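Local coordinates for general Secretion Pathway Protein (Vibrio vulnificus, PDB 4G54) that forms a periplasmic domain of the EpsAB fusion protein of the type II secretion system and probably binds peptidoglycan, at residues A[67-72]-A[113-118]; A[155-160]-A[180-185]. One frame throughout, in Å; residues are numbered along the deposited sequence.

In the fold
From the N terminus, the chain runs through strand 60-66 into short helix 69-73, then builds strands 79-85, 88-97, 101-105 and 110-114 before helix 115-121 returns to helix 69-73. Interaction 1 closes this loop of 40 residues, mostly strand, in the GspA, peptidase C39-like domain. Interaction 2 closes later, in the putative peptidoglycan-binding domain, where the ends of helices 145-158 and 170-182 meet across 19 intervening residues. The two loops follow in series, neither nested nor crossed. Their centres lie about 27 Å apart and their nearest atoms about 13 Å, so each ties together a separate part of the fold: helices beside an antiparallel sheet, and a helical bundle.

Interaction 1 (A[67-72]-A[113-118])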
loop_
_atom_site.group_PDB
_atom_site.type_symbol
_atom_site.label_atom_id
_atom_site.label_comp_id
_atom_site.label_asym_id
_atom_site.label_seq_id
_atom_site.Cartn_x
_atom_site.Cartn_y
_atom_site.Cartn_z
ATOM N N LEU A 67 4.314 -0.718 14.301
ATOM C CA LEU A 67 4.694 -2.103 13.883
ATOM C C LEU A 67 5.910 -2.506 14.673
ATOM O O LEU A 67 6.693 -1.620 15.071
ATOM C CB LEU A 67 5.079 -2.214 12.411
ATOM C CG LEU A 67 3.948 -2.396 11.403
ATOM C CD1 LEU A 67 2.766 -1.547 11.691
ATOM C CD2 LEU A 67 4.396 -2.271 9.943
ATOM N N ASN A 68 6.124 -3.815 14.784
ATOM C CA ASN A 68 7.458 -4.316 15.247
ATOM C C ASN A 68 8.222 -4.757 13.997
ATOM O O ASN A 68 7.733 -4.654 12.820
ATOM C CB ASN A 68 7.322 -5.386 16.311
ATOM C CG ASN A 68 6.529 -6.607 15.822
ATOM O OD1 ASN A 68 6.762 -7.062 14.704
ATOM N ND2 ASN A 68 5.599 -7.126 16.625
ATOM N N TRP A 69 9.471 -5.205 14.155
ATOM C CA TRP A 69 10.300 -5.538 13.022
ATOM C C TRP A 69 9.816 -6.767 12.281
ATOM O O TRP A 69 9.937 -6.816 11.037
ATOM C CB TRP A 69 11.751 -5.788 13.585
ATOM C CG TRP A 69 12.708 -6.368 12.646
ATOM C CD1 TRP A 69 13.499 -7.462 12.904
ATOM C CD2 TRP A 69 13.125 -5.897 11.308
ATOM N NE1 TRP A 69 14.361 -7.712 11.852
ATOM C CE2 TRP A 69 14.159 -6.781 10.862
ATOM C CE3 TRP A 69 12.730 -4.837 10.470
ATOM C CZ2 TRP A 69 14.790 -6.651 9.612
ATOM C CZ3 TRP A 69 13.364 -4.704 9.227
ATOM C CH2 TRP A 69 14.395 -5.581 8.826
ATOM N N GLN A 70 9.279 -7.755 13.020
ATOM C CA GLN A 70 8.686 -8.966 12.397
ATOM C C GLN A 70 7.556 -8.478 11.463
ATOM O O GLN A 70 7.497 -8.857 10.279
ATOM C CB GLN A 70 8.157 -9.946 13.472
ATOM C CG GLN A 70 7.398 -11.100 12.826
ATOM C CD GLN A 70 8.242 -12.201 12.136
ATOM O OE1 GLN A 70 9.476 -12.063 11.895
ATOM N NE2 GLN A 70 7.551 -13.330 11.788
ATOM N N GLU A 71 6.719 -7.563 11.954
ATOM C CA GLU A 71 5.575 -7.084 11.140
ATOM C C GLU A 71 6.063 -6.258 9.938
ATOM O O GLU A 71 5.526 -6.425 8.814
ATOM C CB GLU A 71 4.594 -6.290 11.997
ATOM C CG GLU A 71 3.845 -7.132 12.990
ATOM C CD GLU A 71 3.162 -6.342 14.111
ATOM O OE1 GLU A 71 3.546 -5.189 14.428
ATOM O OE2 GLU A 71 2.199 -6.916 14.702
ATOM N N LEU A 72 7.099 -5.438 10.108
ATOM C CA LEU A 72 7.548 -4.597 9.048
ATOM C C LEU A 72 8.047 -5.501 7.915
ATOM O O LEU A 72 7.787 -5.262 6.736
ATOM C CB LEU A 72 8.708 -3.716 9.587
ATOM C CG LEU A 72 9.165 -2.675 8.542
ATOM C CD1 LEU A 72 8.020 -1.638 8.426
ATOM C CD2 LEU A 72 10.413 -1.963 8.993
ATOM N N PHE A 113 20.058 0.277 4.544
ATOM C CA PHE A 113 20.395 0.257 5.985
ATOM C C PHE A 113 20.382 -1.167 6.423
ATOM O O PHE A 113 19.496 -1.942 6.045
ATOM C CB PHE A 113 19.254 0.973 6.715
ATOM C CG PHE A 113 19.580 2.365 7.171
ATOM C CD1 PHE A 113 20.507 3.146 6.530
ATOM C CD2 PHE A 113 18.817 2.911 8.203
ATOM C CE1 PHE A 113 20.748 4.449 6.959
ATOM C CE2 PHE A 113 19.061 4.203 8.637
ATOM C CZ PHE A 113 20.079 4.932 8.025
ATOM N N THR A 114 21.318 -1.511 7.338
ATOM C CA THR A 114 21.240 -2.792 8.025
ATOM C C THR A 114 20.119 -2.744 9.087
ATOM O O THR A 114 19.599 -1.677 9.408
ATOM C CB THR A 114 22.552 -3.070 8.772
ATOM O OG1 THR A 114 22.732 -2.077 9.785
ATOM C CG2 THR A 114 23.743 -2.987 7.827
ATOM N N VAL A 115 19.759 -3.897 9.634
ATOM C CA VAL A 115 18.779 -3.943 10.742
ATOM C C VAL A 115 19.260 -3.038 11.889
ATOM O O VAL A 115 18.498 -2.249 12.453
ATOM C CB VAL A 115 18.644 -5.358 11.305
ATOM C CG1 VAL A 115 17.552 -5.388 12.387
ATOM C CG2 VAL A 115 18.188 -6.222 10.246
ATOM N N SER A 116 20.542 -3.174 12.248
ATOM C CA SER A 116 21.071 -2.340 13.316
ATOM C C SER A 116 20.876 -0.844 13.041
ATOM O O SER A 116 20.412 -0.104 13.901
ATOM C CB SER A 116 22.529 -2.674 13.558
ATOM O OG SER A 116 23.028 -1.903 14.603
ATOM N N GLN A 117 21.163 -0.408 11.812
ATOM C CA GLN A 117 21.031 1.029 11.512
ATOM C C GLN A 117 19.568 1.424 11.597
ATOM O O GLN A 117 19.235 2.476 12.213
ATOM C CB GLN A 117 21.561 1.293 10.143
ATOM C CG GLN A 117 23.050 1.282 10.037
ATOM C CD GLN A 117 23.475 1.437 8.555
ATOM O OE1 GLN A 117 23.192 0.557 7.725
ATOM N NE2 GLN A 117 24.041 2.592 8.214
ATOM N N LEU A 118 18.691 0.610 10.988
ATOM C CA LEU A 118 17.257 0.920 11.082
ATOM C C LEU A 118 16.737 1.033 12.541
ATOM O O LEU A 118 16.057 2.010 12.958
ATOM C CB LEU A 118 16.401 -0.154 10.346
ATOM C CG LEU A 118 14.899 0.051 10.516
ATOM C CD1 LEU A 118 14.391 1.338 9.788
ATOM C CD2 LEU A 118 14.287 -1.184 9.854
#
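Two short helices that follow strands of the antiparallel sheet meet through Trp69 on one and Val115 and Leu118 on the other. The indole crosses the valine at a slant: Val115 CG1 lies over one face, 4.3 Å from the centroid of the Trp69 five-membered ring and 27° off its normal, a CH-pi contact. The other branch reaches the benzene half, with Val115 CG2 3.5 Å from Trp69 CZ2. Both methyls can engage the ring because CG1 stands anti to the valine N (chi1 -176°) and CG2 anti to its carbonyl carbon. Farther round the indole, Leu118 CD2 approaches Trp69 CZ3 to 3.7 Å. Leu72 and Leu118 meet tip to tip, their CD2 atoms 4.0 Å apart, while Leu72 CD2 also sits in plane at the Trp69 ring edge. Both leucines are buried against Leu81 of strand 79-85, and Val102 of strand 101-105 touches Trp69 and Leu118. Each helix start is fixed by reciprocal bonds: Glu71 N gives to Asn68 OD1 (2.8 Å) and Asn68 N to Glu71 OE1; Gln117 N gives to Thr114 OG1 (3.1 Å) and Thr114 N to Gln117 OE1. Apolar packing thus joins two strand-to-helix junctions, with a capping box at the start of each helix.

Interaction 2 (A[155-160]-A[180-185]); sequences AKALND and QRWQAM
Trp182, in the last turn of helix 170-182, reaches across to Ala157 and Leu158 at the end of helix 145-158. The tight part involves CH2, CZ3 and CE3 of its six-membered ring, met obliquely. Trp182 CH2 comes within 3.3 Å of Ala157 O, without a hydrogen bond, and Trp182 CE3 is 3.8 Å from Leu158 CD2. The CB of Trp182 points toward segment 155-160, and CG anti to the backbone N (chi1 174°) carries the indole on to it, where leucine and indole run antiparallel alongside one another. Ala157 CB to Trp182 CZ3, at 4.2 Å, is the longer apolar contact. The loose side is the solvent: Trp182 is exposed overall, and the two segments bury just 116 Å² between them. Phe179 of the same helix as Trp182 and Leu199 of helix 193-202 also touch Ala157, while Met202 touches Trp182. Both segments leave their helices in the same way: Asn159 and Ala184 take positive phi, with Asp160 N bonded to Ala155 O (3.0 Å) and Asn159 N weakly to Lys156 O (3.4 Å), Met185 N to Gln180 O (2.9 Å) and Ala184 N to Arg181 O (3.1 Å). Trp182 therefore bridges the ends of two helices in the putative peptidoglycan-binding domain, each terminated by a Schellman motif.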
loop_
_atom_site.group_PDB
_atom_site.type_symbol
_atom_site.label_atom_id
_atom_site.label_comp_id
_atom_site.label_asym_id
_atom_site.label_seq_id
_atom_site.Cartn_x
_atom_site.Cartn_y
_atom_site.Cartn_z
ATOM N N ALA A 155 -8.250 -12.695 -8.129
ATOM C CA ALA A 155 -7.325 -13.461 -8.988
ATOM C C ALA A 155 -5.883 -13.070 -8.711
ATOM O O ALA A 155 -4.986 -13.917 -8.665
ATOM C CB ALA A 155 -7.701 -13.242 -10.475
ATOM N N LYS A 156 -5.674 -11.786 -8.402
ATOM C CA LYS A 156 -4.307 -11.377 -8.121
ATOM C C LYS A 156 -3.828 -11.985 -6.765
ATOM O O LYS A 156 -2.631 -12.411 -6.632
ATOM C CB LYS A 156 -4.232 -9.824 -8.045
ATOM C CG LYS A 156 -2.820 -9.276 -7.874
ATOM C CD LYS A 156 -2.130 -8.953 -9.228
ATOM C CE LYS A 156 -2.303 -7.472 -9.650
ATOM N NZ LYS A 156 -1.159 -6.501 -9.393
ATOM N N ALA A 157 -4.665 -11.974 -5.731
ATOM C CA ALA A 157 -4.280 -12.491 -4.468
ATOM C C ALA A 157 -4.084 -13.992 -4.479
ATOM O O ALA A 157 -3.096 -14.500 -3.896
ATOM C CB ALA A 157 -5.315 -12.135 -3.463
ATOM N N LEU A 158 -4.942 -14.673 -5.227
ATOM C CA LEU A 158 -4.882 -16.127 -5.283
ATOM C C LEU A 158 -3.891 -16.632 -6.319
ATOM O O LEU A 158 -3.659 -17.845 -6.430
ATOM C CB LEU A 158 -6.277 -16.739 -5.572
ATOM C CG LEU A 158 -7.326 -16.401 -4.497
ATOM C CD1 LEU A 158 -8.615 -17.086 -4.948
ATOM C CD2 LEU A 158 -6.968 -16.972 -3.108
ATOM N N ASN A 159 -3.320 -15.698 -7.106
ATOM C CA ASN A 159 -2.418 -16.056 -8.184
ATOM C C ASN A 159 -3.039 -17.013 -9.178
ATOM O O ASN A 159 -2.365 -18.034 -9.611
ATOM C CB ASN A 159 -1.084 -16.541 -7.667
ATOM C CG ASN A 159 -0.011 -15.849 -8.360
ATOM O OD1 ASN A 159 0.544 -14.875 -7.806
ATOM N ND2 ASN A 159 0.195 -16.185 -9.638
ATOM N N ASP A 160 -4.275 -16.678 -9.580
ATOM C CA ASP A 160 -4.916 -17.560 -10.584
ATOM C C ASP A 160 -5.736 -16.706 -11.542
ATOM O O ASP A 160 -5.387 -15.499 -11.762
ATOM C CB ASP A 160 -5.747 -18.633 -9.862
ATOM C CG ASP A 160 -6.823 -18.048 -9.028
ATOM O OD1 ASP A 160 -7.048 -16.810 -9.066
ATOM O OD2 ASP A 160 -7.458 -18.854 -8.282
ATOM N N GLN A 180 -11.025 -16.282 1.971
ATOM C CA GLN A 180 -11.335 -16.238 3.434
ATOM C C GLN A 180 -10.638 -17.367 4.205
ATOM O O GLN A 180 -9.991 -17.113 5.242
ATOM C CB GLN A 180 -12.848 -16.286 3.702
ATOM C CG GLN A 180 -13.453 -14.889 3.268
ATOM C CD GLN A 180 -14.988 -15.003 3.264
ATOM O OE1 GLN A 180 -15.556 -16.028 2.891
ATOM N NE2 GLN A 180 -15.658 -13.872 3.447
ATOM N N ARG A 181 -10.695 -18.600 3.654
ATOM C CA ARG A 181 -10.069 -19.743 4.360
ATOM C C ARG A 181 -8.538 -19.613 4.384
ATOM O O ARG A 181 -7.897 -19.754 5.474
ATOM C CB ARG A 181 -10.442 -21.040 3.628
ATOM C CG ARG A 181 -9.651 -22.227 4.203
ATOM C CD ARG A 181 -10.529 -23.388 4.124
ATOM N NE ARG A 181 -10.048 -24.221 5.207
ATOM C CZ ARG A 181 -10.640 -25.295 5.651
ATOM N NH1 ARG A 181 -11.784 -25.665 5.092
ATOM N NH2 ARG A 181 -10.079 -25.971 6.682
ATOM N N TRP A 182 -7.971 -19.182 3.252
ATOM C CA TRP A 182 -6.521 -18.919 3.239
ATOM C C TRP A 182 -6.077 -17.894 4.247
ATOM O O TRP A 182 -5.074 -18.112 5.011
ATOM C CB TRP A 182 -6.155 -18.485 1.839
ATOM C CG TRP A 182 -4.725 -18.031 1.670
ATOM C CD1 TRP A 182 -3.606 -18.565 2.245
ATOM C CD2 TRP A 182 -4.303 -16.957 0.840
ATOM N NE1 TRP A 182 -2.454 -17.890 1.756
ATOM C CE2 TRP A 182 -2.873 -16.933 0.873
ATOM C CE3 TRP A 182 -4.959 -16.105 -0.027
ATOM C CZ2 TRP A 182 -2.117 -15.948 0.170
ATOM C CZ3 TRP A 182 -4.228 -15.182 -0.735
ATOM C CH2 TRP A 182 -2.805 -15.119 -0.641
ATOM N N GLN A 183 -6.904 -16.837 4.387
ATOM C CA GLN A 183 -6.574 -15.718 5.316
ATOM C C GLN A 183 -7.106 -15.921 6.764
ATOM O O GLN A 183 -7.095 -14.963 7.554
ATOM C CB GLN A 183 -7.145 -14.441 4.646
ATOM C CG GLN A 183 -6.323 -14.077 3.385
ATOM C CD GLN A 183 -4.871 -13.811 3.694
ATOM O OE1 GLN A 183 -3.989 -14.463 3.029
ATOM N NE2 GLN A 183 -4.535 -13.017 4.679
ATOM N N ALA A 184 -7.602 -17.120 7.059
ATOM C CA ALA A 184 -8.056 -17.481 8.439
ATOM C C ALA A 184 -9.157 -16.566 8.902
ATOM O O ALA A 184 -9.151 -16.056 10.062
ATOM C CB ALA A 184 -6.818 -17.398 9.390
ATOM N N MET A 185 -10.148 -16.327 8.047
ATOM C CA MET A 185 -11.281 -15.467 8.349
ATOM C C MET A 185 -12.550 -16.331 8.136
ATOM O O MET A 185 -12.535 -17.302 7.360
ATOM C CB MET A 185 -11.298 -14.248 7.341
ATOM C CG MET A 185 -9.972 -13.418 7.469
ATOM S SD MET A 185 -10.060 -11.864 6.486
ATOM C CE MET A 185 -11.311 -12.260 5.924
#